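Local coordinates for protein bacteriohemerythrin (Methylococcus capsulatus, PDB 4XPX) that binds oxygen reversibly at a two-iron site inside a four-helix bundle and may store it or deliver it to oxygen-requiring enzymes, at residues A[55-58]-A[59-63]; A[75-78]-A[79-83]. All coordinates share one frame; numbering follows the deposited sequence.

Interaction 1 of 2, residues A[55-58]-A[59-63]; sequences VMHF and KSEET. With FE2 (Fe (II) ion), chain C; FE2 (Fe (II) ion), chain B.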
ATOM      1  N   VAL A  55       0.189   5.953  -2.738  1.00  7.77           N
ATOM      2  CA  VAL A  55       1.203   6.719  -3.480  1.00  8.80           C
ATOM      3  C   VAL A  55       1.858   7.729  -2.574  1.00  8.65           C
ATOM      4  O   VAL A  55       3.110   7.906  -2.662  1.00  9.55           O
ATOM      5  CB  VAL A  55       0.566   7.310  -4.723  1.00 10.24           C
ATOM      6  CG1 VAL A  55       1.452   8.421  -5.348  1.00 15.16           C
ATOM      7  CG2 VAL A  55       0.169   6.308  -5.718  1.00 12.35           C
ATOM      8  N   MET A  56       1.112   8.386  -1.731  1.00  8.50           N
ATOM      9  CA  MET A  56       1.685   9.335  -0.812  1.00 10.03           C
ATOM     10  C   MET A  56       2.610   8.662   0.182  1.00  7.50           C
ATOM     11  O   MET A  56       3.730   9.183   0.485  1.00  8.99           O
ATOM     12  CB  MET A  56       0.556  10.075  -0.098  1.00 10.12           C
ATOM     13  CG  MET A  56       1.018  11.160   0.820  1.00 15.35           C
ATOM     14  SD  MET A  56       1.555  10.510   2.408  1.00 14.79           S
ATOM     15  CE  MET A  56       0.106   9.721   3.051  1.00 18.23           C
ATOM     16  N   HIS A  57       2.238   7.484   0.684  1.00  7.32           N
ATOM     17  CA  HIS A  57       3.075   6.717   1.573  1.00  7.25           C
ATOM     18  C   HIS A  57       4.411   6.382   0.880  1.00  7.00           C
ATOM     19  O   HIS A  57       5.513   6.498   1.493  1.00  7.44           O
ATOM     20  CB  HIS A  57       2.341   5.451   1.979  1.00  7.24           C
ATOM     21  CG  HIS A  57       3.245   4.447   2.656  1.00  7.42           C
ATOM     22  ND1 HIS A  57       3.956   4.719   3.802  1.00  7.50           N
ATOM     23  CD2 HIS A  57       3.607   3.189   2.295  1.00  7.11           C
ATOM     24  CE1 HIS A  57       4.704   3.644   4.103  1.00  7.65           C
ATOM     25  NE2 HIS A  57       4.519   2.702   3.200  1.00  7.85           N
ATOM     26  N   PHE A  58       4.343   5.904  -0.341  1.00  7.65           N
ATOM     27  CA  PHE A  58       5.569   5.570  -1.070  1.00  7.52           C
ATOM     28  C   PHE A  58       6.444   6.781  -1.188  1.00  8.21           C
ATOM     29  O   PHE A  58       7.695   6.678  -1.024  1.00  8.65           O
ATOM     30  CB  PHE A  58       5.236   5.004  -2.447  1.00  8.19           C
ATOM     31  CG  PHE A  58       4.583   3.612  -2.414  1.00  7.91           C
ATOM     32  CD1 PHE A  58       4.060   3.137  -3.615  1.00  8.78           C
ATOM     33  CD2 PHE A  58       4.557   2.819  -1.299  1.00  8.28           C
ATOM     34  CE1 PHE A  58       3.508   1.867  -3.682  1.00  9.18           C
ATOM     35  CE2 PHE A  58       3.986   1.566  -1.422  1.00  8.91           C
ATOM     36  CZ  PHE A  58       3.500   1.074  -2.575  1.00  9.14           C
ATOM     37  N   LYS A  59       5.900   7.927  -1.509  1.00  8.59           N
ATOM     38  CA  LYS A  59       6.679   9.171  -1.615  1.00  9.92           C
ATOM     39  C   LYS A  59       7.305   9.486  -0.291  1.00  9.59           C
ATOM     40  O   LYS A  59       8.456  10.003  -0.250  1.00 10.05           O
ATOM     41  CB  LYS A  59       5.804  10.283  -2.137  1.00 10.61           C
ATOM     42  CG  LYS A  59       5.446  10.202  -3.562  1.00 15.88           C
ATOM     43  CD  LYS A  59       4.514  11.392  -3.886  1.00 22.74           C
ATOM     44  CE  LYS A  59       4.047  11.355  -5.313  1.00 28.06           C
ATOM     45  NZ  LYS A  59       3.095  12.532  -5.289  1.00 29.62           N
ATOM     46  N   SER A  60       6.593   9.282   0.794  1.00  9.65           N
ATOM     47  CA  SER A  60       7.142   9.574   2.100  1.00  9.50           C
ATOM     48  C   SER A  60       8.334   8.708   2.417  1.00  8.25           C
ATOM     49  O   SER A  60       9.408   9.211   2.878  1.00  9.39           O
ATOM     50  CB  SER A  60       6.084   9.356   3.167  1.00  9.99           C
ATOM     51  OG  SER A  60       4.911  10.159   3.028  1.00 11.97           O
ATOM     52  N   GLU A  61       8.215   7.403   2.192  1.00  8.07           N
ATOM     53  CA  GLU A  61       9.333   6.501   2.413  1.00  7.85           C
ATOM     54  C   GLU A  61      10.490   6.889   1.465  1.00  7.98           C
ATOM     55  O   GLU A  61      11.684   6.881   1.912  1.00  9.10           O
ATOM     56  CB  GLU A  61       8.974   5.045   2.086  1.00  8.37           C
ATOM     57  CG  GLU A  61       8.074   4.384   3.123  1.00  8.04           C
ATOM     58  CD  GLU A  61       7.896   2.898   2.833  1.00  7.07           C
ATOM     59  OE1 GLU A  61       8.331   2.448   1.789  1.00  7.97           O
ATOM     60  OE2 GLU A  61       7.303   2.218   3.742  1.00  7.32           O
ATOM     61  N   GLU A  62      10.215   7.160   0.228  1.00  8.64           N
ATOM     62  CA  GLU A  62      11.297   7.426  -0.748  1.00  9.16           C
ATOM     63  C   GLU A  62      12.027   8.676  -0.389  1.00  9.06           C
ATOM     64  O   GLU A  62      13.288   8.713  -0.518  1.00  9.66           O
ATOM     65  CB  GLU A  62      10.710   7.519  -2.152  1.00  9.43           C
ATOM     66  CG  GLU A  62      10.266   6.169  -2.662  1.00  9.24           C
ATOM     67  CD  GLU A  62       9.314   6.224  -3.838  1.00  9.95           C
ATOM     68  OE1 GLU A  62       9.319   7.271  -4.595  1.00 13.87           O
ATOM     69  OE2 GLU A  62       8.581   5.235  -4.123  1.00  9.88           O
ATOM     70  N   THR A  63      11.356   9.727   0.017  1.00  9.53           N
ATOM     71  CA  THR A  63      12.032  10.964   0.380  1.00 10.51           C
ATOM     72  C   THR A  63      12.948  10.708   1.523  1.00  9.63           C
ATOM     73  O   THR A  63      14.151  11.200   1.506  1.00 10.93           O
ATOM     74  CB  THR A  63      11.008  12.061   0.730  1.00 12.31           C
ATOM     75  OG1 THR A  63      10.171  12.341  -0.402  1.00 15.37           O
ATOM     76  CG2 THR A  63      11.685  13.326   1.187  1.00 15.15           C
TER
HETATM   77 FE   FE2 C 202       5.606   0.850   3.307  1.00  7.98          FE
HETATM   78 FE   FE2 B 201       8.077   0.484   0.917  1.00  7.01          FE
HETATM   79  O   HOH W   1       5.848   0.614   1.352  1.00 10.45           O
HETATM   80  O   HOH W   2       3.701  -0.497   2.367  1.00  4.72           O
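His57 and Glu61, one helical turn apart on helix 40-67, meet at the same iron from different directions. The imidazole swings forward along the helix because its CG lies anti to the backbone N (chi1 167°), whereas the glutamate arm runs out extended beyond CG, and its carboxylate plane stands 70° from the ring. His57 NE2 binds the chain C iron at 2.1 Å and Glu61 OE2 binds it at 2.2 Å. The 2.9 Å between NE2 and OE2 is therefore the spacing of two ligands on one metal and not a hydrogen bond. Glu61 OE1 reaches the chain B iron at 2.2 Å, which makes the carboxylate a bridge. Water 1 joins the same two irons. Spacing i to i+4 on one helix of the bundle thus supplies a His-Glu pair to the diiron centre of the hemerythrin fold, whose chain C iron is also bound by His21 and Asp121. A second shell fixes both groups: His57 ND1 is hydrogen-bonded to Gln20, which restrains the turn of the ring, and Glu61 OE2 is hydrogen-bonded to Tyr124.

On other sides of the helix the side chains do different work. Val55 and Lys59 run side by side, the methyl CG1 of Val55 lying 3.9 Å from CE of Lys59. Glu62, extended beyond CG, runs back along the helix beside Phe58, its OE2 3.7 Å from Phe58 CB, and that oxygen is hydrogen-bonded to His80 ND1. Ser60 OG sits beside Met56 SD at 3.4 Å; its hydrogen bond is with Gln20.

Interaction 2 of 2, residues A[75-78]-A[79-83]; sequences AHKA and EHDKL. With FE2 (Fe (II) ion), chain B.
His76 and His80 turn their imidazoles toward one iron from successive turns of helix 73-95, a two-histidine i to i+4 pair of the kind that serves the diiron site in the four-helix bundle of hemerythrins. This is the tight side of the contact. Both NE2 atoms bind the chain B iron, each at 2.2 Å, and His76 NE2 lies 3.0 Å from His80 NE2 as a consequence of sharing that metal. The rings form an offset edge-to-face pair with planes at 78°: the edge of His76 is directed at the face of His80, where His76 CD2 comes within 3.4 Å of His80 CE1. The two first torsions differ: CG of His76 is anti to the backbone N (chi1 -170°), that of His80 anti to the carbonyl carbon (chi1 -69°). The bond to Glu62 fixes the rotation of the His80 ring and would probably make it a stronger electron donor to the iron. Glu61, His116 and Asp121 also bind this iron.

Away from the metal the same turns are mostly exposed, and the side-chain bonds there are a salt bridge and a water contact. Lys77 runs outward, extended until its last torsion, where the bend carries NZ across to Asp81. Further round, the chain of Glu79 bends at chi2 and lies near the carbonyl of Ala75. Water 3 donates to Glu79 OE2 at 3.0 Å; its approach to Ala75 O is unusually short and doubtful. In the salt bridge, Lys77 NZ meets the syn lone pair of Asp81 OD2 at 2.7 Å.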
ATOM      1  N   ALA A  75      16.333   0.163  -5.432  1.00  9.79           N
ATOM      2  CA  ALA A  75      15.600  -1.146  -5.600  1.00 11.28           C
ATOM      3  C   ALA A  75      14.247  -1.036  -4.896  1.00  9.62           C
ATOM      4  O   ALA A  75      13.223  -1.528  -5.406  1.00 10.32           O
ATOM      5  CB  ALA A  75      16.415  -2.303  -5.020  1.00 12.79           C
ATOM      6  N   HIS A  76      14.215  -0.414  -3.739  1.00  8.65           N
ATOM      7  CA  HIS A  76      12.956  -0.278  -3.014  1.00  8.50           C
ATOM      8  C   HIS A  76      11.993   0.563  -3.790  1.00  8.98           C
ATOM      9  O   HIS A  76      10.789   0.187  -3.975  1.00  8.36           O
ATOM     10  CB  HIS A  76      13.272   0.299  -1.651  1.00  8.83           C
ATOM     11  CG  HIS A  76      12.142   0.292  -0.698  1.00  7.95           C
ATOM     12  ND1 HIS A  76      12.381   0.068   0.635  1.00  8.65           N
ATOM     13  CD2 HIS A  76      10.800   0.525  -0.817  1.00  7.82           C
ATOM     14  CE1 HIS A  76      11.176   0.141   1.251  1.00  8.31           C
ATOM     15  NE2 HIS A  76      10.209   0.439   0.425  1.00  7.76           N
ATOM     16  N   LYS A  77      12.429   1.702  -4.322  1.00  8.50           N
ATOM     17  CA  LYS A  77      11.562   2.524  -5.167  1.00  8.82           C
ATOM     18  C   LYS A  77      11.060   1.755  -6.341  1.00  8.75           C
ATOM     19  O   LYS A  77       9.898   1.950  -6.772  1.00  9.36           O
ATOM     20  CB  LYS A  77      12.288   3.776  -5.599  1.00  9.90           C
ATOM     21  CG  LYS A  77      11.437   4.687  -6.463  1.00 10.77           C
ATOM     22  CD  LYS A  77      12.078   6.004  -6.728  1.00 14.39           C
ATOM     23  CE  LYS A  77      11.172   6.992  -7.450  1.00 19.02           C
ATOM     24  NZ  LYS A  77      10.801   6.517  -8.755  1.00 23.99           N
ATOM     25  N   ALA A  78      11.894   0.913  -6.950  1.00  9.38           N
ATOM     26  CA  ALA A  78      11.421   0.102  -8.098  1.00  9.35           C
ATOM     27  C   ALA A  78      10.275  -0.780  -7.727  1.00  8.44           C
ATOM     28  O   ALA A  78       9.336  -0.974  -8.526  1.00  9.17           O
ATOM     29  CB  ALA A  78      12.581  -0.649  -8.699  1.00 11.42           C
ATOM     30  N   GLU A  79      10.293  -1.376  -6.532  1.00  8.42           N
ATOM     31  CA  GLU A  79       9.152  -2.179  -6.071  1.00  7.79           C
ATOM     32  C   GLU A  79       7.898  -1.344  -5.966  1.00  7.48           C
ATOM     33  O   GLU A  79       6.808  -1.730  -6.410  1.00  8.74           O
ATOM     34  CB  GLU A  79       9.425  -2.884  -4.760  1.00  8.66           C
ATOM     35  CG  GLU A  79      10.662  -3.771  -4.728  1.00  9.39           C
ATOM     36  CD  GLU A  79      10.765  -4.881  -5.736  1.00  9.61           C
ATOM     37  OE1 GLU A  79       9.732  -5.270  -6.323  1.00 10.10           O
ATOM     38  OE2 GLU A  79      11.951  -5.388  -6.008  1.00 10.81           O
ATOM     39  N   HIS A  80       8.022  -0.182  -5.358  1.00  7.74           N
ATOM     40  CA  HIS A  80       6.872   0.771  -5.265  1.00  7.76           C
ATOM     41  C   HIS A  80       6.347   1.089  -6.635  1.00  7.97           C
ATOM     42  O   HIS A  80       5.105   1.054  -6.875  1.00  8.32           O
ATOM     43  CB  HIS A  80       7.285   2.072  -4.620  1.00  7.26           C
ATOM     44  CG  HIS A  80       7.620   1.974  -3.175  1.00  7.41           C
ATOM     45  ND1 HIS A  80       8.132   3.060  -2.505  1.00  7.97           N
ATOM     46  CD2 HIS A  80       7.468   1.021  -2.221  1.00  7.39           C
ATOM     47  CE1 HIS A  80       8.280   2.726  -1.221  1.00  7.74           C
ATOM     48  NE2 HIS A  80       7.849   1.484  -1.015  1.00  7.55           N
ATOM     49  N   ASP A  81       7.244   1.436  -7.579  1.00  8.56           N
ATOM     50  CA  ASP A  81       6.797   1.936  -8.886  1.00  9.53           C
ATOM     51  C   ASP A  81       6.087   0.831  -9.648  1.00  9.47           C
ATOM     52  O   ASP A  81       5.076   1.170 -10.363  1.00 10.05           O
ATOM     53  CB  ASP A  81       7.957   2.497  -9.635  1.00 11.59           C
ATOM     54  CG  ASP A  81       8.462   3.855  -9.069  1.00 12.71           C
ATOM     55  OD1 ASP A  81       7.769   4.546  -8.347  1.00 16.84           O
ATOM     56  OD2 ASP A  81       9.563   4.254  -9.434  1.00 16.71           O
ATOM     57  N   LYS A  82       6.454  -0.409  -9.486  1.00  9.89           N
ATOM     58  CA  LYS A  82       5.700  -1.461 -10.203  1.00 10.26           C
ATOM     59  C   LYS A  82       4.283  -1.553  -9.608  1.00  9.49           C
ATOM     60  O   LYS A  82       3.331  -1.717 -10.400  1.00 11.21           O
ATOM     61  CB  LYS A  82       6.426  -2.794 -10.085  1.00 11.03           C
ATOM     62  CG  LYS A  82       7.612  -3.018 -10.985  1.00 14.26           C
ATOM     63  CD  LYS A  82       7.241  -3.098 -12.408  1.00 16.98           C
ATOM     64  CE  LYS A  82       8.578  -3.413 -13.252  1.00 21.31           C
ATOM     65  NZ  LYS A  82       8.111  -3.419 -14.698  1.00 28.81           N
ATOM     66  N   LEU A  83       4.115  -1.445  -8.294  1.00  9.08           N
ATOM     67  CA  LEU A  83       2.785  -1.460  -7.725  1.00  9.14           C
ATOM     68  C   LEU A  83       1.974  -0.282  -8.180  1.00  8.86           C
ATOM     69  O   LEU A  83       0.745  -0.445  -8.510  1.00  9.45           O
ATOM     70  CB  LEU A  83       2.806  -1.583  -6.223  1.00 10.29           C
ATOM     71  CG  LEU A  83       1.392  -1.727  -5.644  1.00 11.53           C
ATOM     72  CD1 LEU A  83       0.704  -3.025  -5.984  1.00 11.99           C
ATOM     73  CD2 LEU A  83       1.326  -1.496  -4.188  1.00 12.57           C
TER
HETATM   74 FE   FE2 B 201       8.077   0.484   0.917  1.00  7.01          FE
HETATM   75  O   HOH W   3      13.787  -3.335  -7.077  1.00 25.56           O
HETATM   76  O   HOH W   1       5.848   0.614   1.352  1.00 10.45           O

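In the fold
Interactions 1 and 2 lie on consecutive helices, 40-67 and 73-95, with centres about 11 Å apart, and each repeats i to i+4 spacing with different chemistry. Residues 55-63 serve both irons, through a histidine on the chain C iron and a carboxylate that bridges both; residues 75-83 serve only the chain B iron, through two imidazole ligands. Water 1 belongs to both. The helices are joined directly as well, since Glu62 of interaction 1 supplies the second shell of His80 in interaction 2. Both contacts are buried at the metal and open outward, but interaction 2 has more exposed residues and carries the salt bridge.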